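Local coordinates for polyhedrin (Uranotaenia sapphirina cypovirus, PDB 4ZQX), which builds the crystalline polyhedra that encase cypovirus particles and binds ATP, at residues A[25-30]-A[108-113]; A[150-153]-A[159-162]. All coordinates share one frame; numbering follows the deposited sequence.

Interaction 1 of 2, residues A[25-30]-A[108-113]; sequences ANMELV and GNVDWN
Val110, the residue that meets Met27 across this contact, also covers one face of the Trp112 indole: its CB sits 3.6 Å above the ring plane, offset toward the rim. Lys161 lies over the other face and makes a cation-pi contact with it, and the rings of Trp112 and Phe149 meet edge-to-face. Val110 therefore has aromatic carbon to one side and the thioether of Met27 to another.

The touching is done by few atoms. Met27 runs out extended through chi2 (170°), which carries SD to 3.9 Å from Val110 CG2. That methyl is the branch anti to the carbonyl carbon of Val110 (chi1 174° places CG1, the other one, opposite the backbone N). SD also lies 3.8 Å from Asn109 O, so the thioether faces both a methyl and a peptide oxygen.

No direct hydrogen bond joins the two segments; a water does the polar work. It donates to Asn26 O at 3.1 Å and accepts from Asn109 N at 2.8 Å. Gly108 brings the backbones closest, its CA 4.6 Å from Met27 CA, in a backbone conformation that suits glycine. Asn109 is the centre of an inverse gamma turn, closed by a weak bond from Val110 N to Gly108 O.

Just beyond, the strand pairing takes over, Glu28 bonding to Arg107 through the backbone. Met27 and Val110 both rest on Val178 of strand 173-179, while Asn26 ND2 reaches Asp136 of the second subunit.

The side-chain contact is van der Waals packing of the Met27 sulfur against a methyl and a peptide oxygen, while the one polar link across the segments goes through a water, which joins two backbone groups where the chain turns away from its strand partner.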
ATOM      1  N   ALA A  25       8.796  -8.363  17.526  1.00 29.69           N
ATOM      2  CA  ALA A  25       8.685  -7.030  18.128  1.00 28.87           C
ATOM      3  C   ALA A  25       9.006  -5.995  17.071  1.00 29.71           C
ATOM      4  O   ALA A  25       9.955  -6.157  16.301  1.00 31.74           O
ATOM      5  CB  ALA A  25       9.618  -6.890  19.307  1.00 29.14           C
ATOM      6  N   ASN A  26       8.204  -4.934  17.005  1.00 27.24           N
ATOM      7  CA  ASN A  26       8.404  -3.935  15.971  1.00 28.34           C
ATOM      8  C   ASN A  26       9.603  -3.015  16.182  1.00 29.75           C
ATOM      9  O   ASN A  26       9.864  -2.562  17.289  1.00 31.27           O
ATOM     10  CB  ASN A  26       7.159  -3.056  15.849  1.00 30.08           C
ATOM     11  CG  ASN A  26       6.043  -3.723  15.102  1.00 31.02           C
ATOM     12  OD1 ASN A  26       6.270  -4.499  14.180  1.00 33.02           O
ATOM     13  ND2 ASN A  26       4.817  -3.420  15.494  1.00 31.89           N
ATOM     14  N   MET A  27      10.286  -2.699  15.088  1.00 29.08           N
ATOM     15  CA  MET A  27      11.084  -1.475  15.008  1.00 28.99           C
ATOM     16  C   MET A  27      10.108  -0.345  14.714  1.00 28.40           C
ATOM     17  O   MET A  27       9.050  -0.585  14.103  1.00 29.89           O
ATOM     18  CB  MET A  27      12.123  -1.553  13.892  1.00 30.18           C
ATOM     19  CG  MET A  27      13.148  -2.671  14.071  1.00 32.92           C
ATOM     20  SD  MET A  27      14.164  -2.883  12.582  1.00 32.14           S
ATOM     21  CE  MET A  27      12.986  -3.681  11.510  1.00 31.62           C
ATOM     22  N   GLU A  28      10.447   0.867  15.155  1.00 28.57           N
ATOM     23  CA  GLU A  28       9.549   2.015  15.023  1.00 28.80           C
ATOM     24  C   GLU A  28      10.199   3.139  14.226  1.00 29.66           C
ATOM     25  O   GLU A  28      11.374   3.461  14.436  1.00 31.07           O
ATOM     26  CB  GLU A  28       9.165   2.556  16.404  1.00 30.11           C
ATOM     27  CG  GLU A  28       8.666   1.516  17.384  1.00 30.62           C
ATOM     28  CD  GLU A  28       7.284   0.964  17.072  1.00 30.60           C
ATOM     29  OE1 GLU A  28       6.544   1.613  16.313  1.00 31.57           O
ATOM     30  OE2 GLU A  28       6.932  -0.107  17.622  1.00 31.55           O
ATOM     31  N   LEU A  29       9.427   3.741  13.322  1.00 28.89           N
ATOM     32  CA  LEU A  29       9.877   4.897  12.540  1.00 27.78           C
ATOM     33  C   LEU A  29       8.828   6.011  12.637  1.00 29.17           C
ATOM     34  O   LEU A  29       7.658   5.802  12.327  1.00 29.60           O
ATOM     35  CB  LEU A  29      10.070   4.506  11.069  1.00 30.32           C
ATOM     36  CG  LEU A  29      10.301   5.630  10.050  1.00 31.01           C
ATOM     37  CD1 LEU A  29      11.614   6.348  10.288  1.00 32.56           C
ATOM     38  CD2 LEU A  29      10.241   5.080   8.628  1.00 32.86           C
ATOM     39  N   VAL A  30       9.245   7.180  13.098  1.00 28.47           N
ATOM     40  CA  VAL A  30       8.420   8.374  13.007  1.00 30.34           C
ATOM     41  C   VAL A  30       9.141   9.419  12.194  1.00 28.94           C
ATOM     42  O   VAL A  30      10.253   9.816  12.511  1.00 30.83           O
ATOM     43  CB  VAL A  30       8.086   8.965  14.380  1.00 31.58           C
ATOM     44  CG1 VAL A  30       7.281  10.267  14.223  1.00 32.20           C
ATOM     45  CG2 VAL A  30       7.297   7.965  15.200  1.00 31.68           C
ATOM     46  N   GLY A 108      14.420   0.903  18.162  1.00 29.16           N
ATOM     47  CA  GLY A 108      14.302  -0.537  18.208  1.00 31.15           C
ATOM     48  C   GLY A 108      15.544  -1.272  17.782  1.00 31.10           C
ATOM     49  O   GLY A 108      16.655  -0.726  17.805  1.00 30.72           O
ATOM     50  N   ASN A 109      15.344  -2.537  17.401  1.00 29.97           N
ATOM     51  CA  ASN A 109      16.450  -3.439  17.102  1.00 31.11           C
ATOM     52  C   ASN A 109      16.907  -3.307  15.649  1.00 30.06           C
ATOM     53  O   ASN A 109      16.861  -4.258  14.878  1.00 30.51           O
ATOM     54  CB  ASN A 109      16.045  -4.875  17.442  1.00 33.28           C
ATOM     55  CG  ASN A 109      17.232  -5.807  17.554  1.00 35.89           C
ATOM     56  OD1 ASN A 109      18.357  -5.374  17.799  1.00 36.31           O
ATOM     57  ND2 ASN A 109      16.984  -7.099  17.380  1.00 38.39           N
ATOM     58  N   VAL A 110      17.379  -2.105  15.308  1.00 28.38           N
ATOM     59  CA  VAL A 110      17.719  -1.717  13.943  1.00 28.87           C
ATOM     60  C   VAL A 110      19.141  -2.091  13.533  1.00 29.38           C
ATOM     61  O   VAL A 110      20.065  -2.019  14.326  1.00 30.05           O
ATOM     62  CB  VAL A 110      17.537  -0.192  13.787  1.00 29.46           C
ATOM     63  CG1 VAL A 110      18.014   0.320  12.401  1.00 31.06           C
ATOM     64  CG2 VAL A 110      16.087   0.199  14.073  1.00 31.18           C
ATOM     65  N   ASP A 111      19.302  -2.494  12.276  1.00 28.82           N
ATOM     66  CA  ASP A 111      20.628  -2.685  11.705  1.00 29.29           C
ATOM     67  C   ASP A 111      21.126  -1.310  11.250  1.00 28.27           C
ATOM     68  O   ASP A 111      20.820  -0.852  10.136  1.00 30.71           O
ATOM     69  CB  ASP A 111      20.597  -3.646  10.519  1.00 29.42           C
ATOM     70  CG  ASP A 111      21.992  -3.971  10.001  1.00 31.58           C
ATOM     71  OD1 ASP A 111      22.958  -3.254  10.363  1.00 32.95           O
ATOM     72  OD2 ASP A 111      22.130  -4.946   9.236  1.00 32.45           O
ATOM     73  N   TRP A 112      21.880  -0.641  12.118  1.00 29.11           N
ATOM     74  CA  TRP A 112      22.334   0.715  11.827  1.00 29.77           C
ATOM     75  C   TRP A 112      23.328   0.770  10.671  1.00 30.93           C
ATOM     76  O   TRP A 112      23.526   1.829  10.082  1.00 32.01           O
ATOM     77  CB  TRP A 112      22.941   1.367  13.078  1.00 30.50           C
ATOM     78  CG  TRP A 112      22.017   1.314  14.251  1.00 31.24           C
ATOM     79  CD1 TRP A 112      22.146   0.531  15.355  1.00 32.72           C
ATOM     80  CD2 TRP A 112      20.813   2.063  14.425  1.00 31.26           C
ATOM     81  NE1 TRP A 112      21.091   0.740  16.210  1.00 32.67           N
ATOM     82  CE2 TRP A 112      20.260   1.681  15.665  1.00 31.58           C
ATOM     83  CE3 TRP A 112      20.154   3.024  13.657  1.00 32.98           C
ATOM     84  CZ2 TRP A 112      19.075   2.223  16.159  1.00 31.53           C
ATOM     85  CZ3 TRP A 112      18.963   3.566  14.152  1.00 34.98           C
ATOM     86  CH2 TRP A 112      18.448   3.165  15.404  1.00 33.02           C
ATOM     87  N   ASN A 113      23.957  -0.356  10.336  1.00 29.59           N
ATOM     88  CA  ASN A 113      24.833  -0.391   9.176  1.00 28.73           C
ATOM     89  C   ASN A 113      24.075  -0.273   7.847  1.00 29.06           C
ATOM     90  O   ASN A 113      24.641   0.147   6.829  1.00 30.70           O
ATOM     91  CB  ASN A 113      25.624  -1.694   9.160  1.00 28.13           C
ATOM     92  CG  ASN A 113      26.792  -1.679  10.112  1.00 31.85           C
ATOM     93  OD1 ASN A 113      26.642  -1.953  11.306  1.00 32.24           O
ATOM     94  ND2 ASN A 113      27.978  -1.373   9.581  1.00 31.31           N
TER
HETATM   95  O   HOH W   1      12.741  -3.659  17.510  1.00 32.84           O

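Interaction 2 of 2, residues A[150-153]-A[159-162]; sequences VDLP and CEKA. With ATP (adenosine-5'-triphosphate), chain B.
A beta hairpin at one border of the six-stranded antiparallel sheet brings Val150 against Ala162 and carries part of the ATP pocket at its turn end. Val150 and Ala162 form a hydrogen-bonded pair: Val150 N reaches Ala162 O at 2.8 Å, almost straight (176°), and Ala162 N returns to Val150 O. Next comes the non-hydrogen-bonded pair Asp151 and Lys161, whose side chains run alongside each other on the same face. The lysine bends at chi4 (-64°), bringing NZ back to Asp151 OD1 in a 2.8 Å salt bridge in which NZ comes to OD1 from above the carboxylate plane. On the other face Leu152 CD1 lies 3.9 Å from Ala162 CB and 3.7 Å from Glu160 OE2; the Glu160 carboxylate is held through OE1 by Thr228 N.

Toward the turn a water lies 2.7 Å from Leu152 O, 2.9 Å from Glu160 N and 2.7 Å from ATP O2G, tying the hairpin to the gamma phosphate. Pro153 CD packs 3.3 Å from the ribose O4'.

Strand 160-166 pairs with strand 101-107, where Tyr105 is touched by Leu152, Glu160 and Ala162; strand 150-152 is outermost within the chain.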
ATOM      1  N   VAL A 150      22.281  10.402  14.790  1.00 30.59           N
ATOM      2  CA  VAL A 150      22.518  11.109  16.035  1.00 32.25           C
ATOM      3  C   VAL A 150      21.857  10.298  17.164  1.00 31.04           C
ATOM      4  O   VAL A 150      20.686   9.966  17.071  1.00 32.70           O
ATOM      5  CB  VAL A 150      21.873  12.512  15.959  1.00 34.15           C
ATOM      6  CG1 VAL A 150      22.002  13.252  17.287  1.00 36.19           C
ATOM      7  CG2 VAL A 150      22.495  13.330  14.823  1.00 35.75           C
ATOM      8  N   ASP A 151      22.595   9.987  18.223  1.00 31.92           N
ATOM      9  CA  ASP A 151      22.050   9.185  19.326  1.00 33.87           C
ATOM     10  C   ASP A 151      21.176  10.049  20.213  1.00 34.02           C
ATOM     11  O   ASP A 151      21.549  11.196  20.493  1.00 35.29           O
ATOM     12  CB  ASP A 151      23.156   8.564  20.201  1.00 35.93           C
ATOM     13  CG  ASP A 151      24.059   7.622  19.439  1.00 40.23           C
ATOM     14  OD1 ASP A 151      23.701   7.185  18.324  1.00 40.66           O
ATOM     15  OD2 ASP A 151      25.141   7.306  19.971  1.00 43.77           O
ATOM     16  N   LEU A 152      20.038   9.492  20.662  1.00 34.36           N
ATOM     17  CA  LEU A 152      19.115  10.180  21.562  1.00 32.68           C
ATOM     18  C   LEU A 152      18.667   9.238  22.665  1.00 32.70           C
ATOM     19  O   LEU A 152      18.678   8.028  22.474  1.00 34.88           O
ATOM     20  CB  LEU A 152      17.884  10.687  20.815  1.00 34.87           C
ATOM     21  CG  LEU A 152      18.084  11.831  19.821  1.00 37.29           C
ATOM     22  CD1 LEU A 152      16.767  12.192  19.161  1.00 37.98           C
ATOM     23  CD2 LEU A 152      18.697  13.071  20.490  1.00 37.43           C
ATOM     24  N   PRO A 153      18.276   9.788  23.830  1.00 32.75           N
ATOM     25  CA  PRO A 153      17.851   8.923  24.937  1.00 33.43           C
ATOM     26  C   PRO A 153      16.613   8.105  24.606  1.00 34.46           C
ATOM     27  O   PRO A 153      15.669   8.662  24.036  1.00 36.78           O
ATOM     28  CB  PRO A 153      17.503   9.917  26.045  1.00 35.66           C
ATOM     29  CG  PRO A 153      18.289  11.118  25.743  1.00 34.69           C
ATOM     30  CD  PRO A 153      18.374  11.194  24.242  1.00 32.88           C
ATOM     31  N   CYS A 159      18.363   2.327  22.326  1.00 33.23           N
ATOM     32  CA  CYS A 159      17.934   1.972  20.979  1.00 31.38           C
ATOM     33  C   CYS A 159      17.212   3.035  20.171  1.00 30.04           C
ATOM     34  O   CYS A 159      16.431   2.686  19.287  1.00 31.40           O
ATOM     35  CB  CYS A 159      17.057   0.713  21.066  1.00 33.18           C
ATOM     36  SG  CYS A 159      15.438   0.922  21.864  1.00 36.04           S
ATOM     37  N   GLU A 160      17.484   4.318  20.418  1.00 30.45           N
ATOM     38  CA  GLU A 160      16.916   5.363  19.554  1.00 28.27           C
ATOM     39  C   GLU A 160      18.021   6.218  18.929  1.00 29.36           C
ATOM     40  O   GLU A 160      18.968   6.634  19.616  1.00 30.85           O
ATOM     41  CB  GLU A 160      15.930   6.270  20.294  1.00 30.45           C
ATOM     42  CG  GLU A 160      15.283   7.289  19.336  1.00 32.56           C
ATOM     43  CD  GLU A 160      14.376   8.301  20.007  1.00 32.80           C
ATOM     44  OE1 GLU A 160      13.767   7.979  21.034  1.00 32.18           O
ATOM     45  OE2 GLU A 160      14.273   9.432  19.488  1.00 31.00           O
ATOM     46  N   LYS A 161      17.874   6.473  17.629  1.00 29.24           N
ATOM     47  CA  LYS A 161      18.710   7.426  16.916  1.00 30.54           C
ATOM     48  C   LYS A 161      17.852   8.229  15.958  1.00 30.70           C
ATOM     49  O   LYS A 161      16.750   7.810  15.602  1.00 32.98           O
ATOM     50  CB  LYS A 161      19.803   6.713  16.109  1.00 31.34           C
ATOM     51  CG  LYS A 161      20.688   5.794  16.929  1.00 31.37           C
ATOM     52  CD  LYS A 161      21.849   5.267  16.081  1.00 32.99           C
ATOM     53  CE  LYS A 161      22.553   4.095  16.732  1.00 34.28           C
ATOM     54  NZ  LYS A 161      23.206   4.448  18.022  1.00 35.37           N
ATOM     55  N   ALA A 162      18.383   9.361  15.512  1.00 29.59           N
ATOM     56  CA  ALA A 162      17.663  10.227  14.603  1.00 30.54           C
ATOM     57  C   ALA A 162      18.555  10.738  13.483  1.00 29.69           C
ATOM     58  O   ALA A 162      19.783  10.673  13.564  1.00 30.84           O
ATOM     59  CB  ALA A 162      17.071  11.397  15.362  1.00 31.64           C
TER
HETATM   60  PG  ATP B 301      19.439   5.031  26.508  1.00 38.72           P
HETATM   61  O1G ATP B 301      20.911   5.282  26.717  1.00 40.84           O
HETATM   62  O2G ATP B 301      18.946   5.158  25.080  1.00 37.25           O
HETATM   63  O3G ATP B 301      18.927   3.789  27.215  1.00 37.74           O
HETATM   64  PB  ATP B 301      19.125   7.120  28.473  1.00 41.59           P
HETATM   65  O1B ATP B 301      17.844   7.697  29.030  1.00 42.89           O
HETATM   66  O2B ATP B 301      20.015   6.273  29.346  1.00 40.19           O
HETATM   67  O3B ATP B 301      18.688   6.307  27.148  1.00 40.89           O
HETATM   68  PA  ATP B 301      21.492   8.763  27.961  1.00 44.29           P
HETATM   69  O1A ATP B 301      21.600   9.839  29.012  1.00 45.87           O
HETATM   70  O2A ATP B 301      22.357   7.522  28.069  1.00 46.23           O
HETATM   71  O3A ATP B 301      19.924   8.372  27.815  1.00 42.84           O
HETATM   72  O5' ATP B 301      21.808   9.467  26.533  1.00 43.73           O
HETATM   73  C5' ATP B 301      21.777   8.725  25.311  1.00 44.52           C
HETATM   74  C4' ATP B 301      22.409   9.584  24.226  1.00 44.37           C
HETATM   75  O4' ATP B 301      21.602  10.738  23.982  1.00 44.34           O
HETATM   76  C3' ATP B 301      23.782  10.105  24.628  1.00 45.11           C
HETATM   77  O3' ATP B 301      24.683   9.912  23.541  1.00 47.78           O
HETATM   78  C2' ATP B 301      23.587  11.587  24.873  1.00 46.58           C
HETATM   79  O2' ATP B 301      24.729  12.406  24.580  1.00 47.72           O
HETATM   80  C1' ATP B 301      22.416  11.912  23.960  1.00 45.65           C
HETATM   81  N9  ATP B 301      21.717  13.119  24.460  1.00 44.45           N
HETATM   82  C8  ATP B 301      21.145  13.276  25.677  1.00 44.53           C
HETATM   83  N7  ATP B 301      20.605  14.517  25.800  1.00 43.97           N
HETATM   84  C5  ATP B 301      20.840  15.158  24.643  1.00 43.51           C
HETATM   85  C6  ATP B 301      20.544  16.495  24.111  1.00 44.51           C
HETATM   86  N6  ATP B 301      19.871  17.344  24.913  1.00 44.95           N
HETATM   87  N1  ATP B 301      20.957  16.806  22.858  1.00 45.60           N
HETATM   88  C2  ATP B 301      21.626  15.908  22.103  1.00 46.47           C
HETATM   89  N3  ATP B 301      21.932  14.669  22.532  1.00 44.76           N
HETATM   90  C4  ATP B 301      21.572  14.243  23.764  1.00 44.03           C
HETATM   91  O   HOH W   2      19.327   5.430  22.375  1.00 34.21           O

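Following the chain from the N terminus, interaction 1 comes first: it brings the start of strand 27-34 together with residues 108-113, which follow strand 101-107, and so closes a loop of 77 residues. Interaction 2 begins only afterwards and closes a short connection of five residues, so the two lie in series, neither nesting nor crossing. They meet in space, though, with centres 11 Å apart. Gly108 N lies 2.9 Å from Cys159 O, a probable hydrogen bond that joins the residue just after strand 101-107 to the one just before strand 160-166. Together they tie four neighbouring strands, 150-152, 160-166, 101-107 and 27-34, along one end of the sheet beside the ATP pocket.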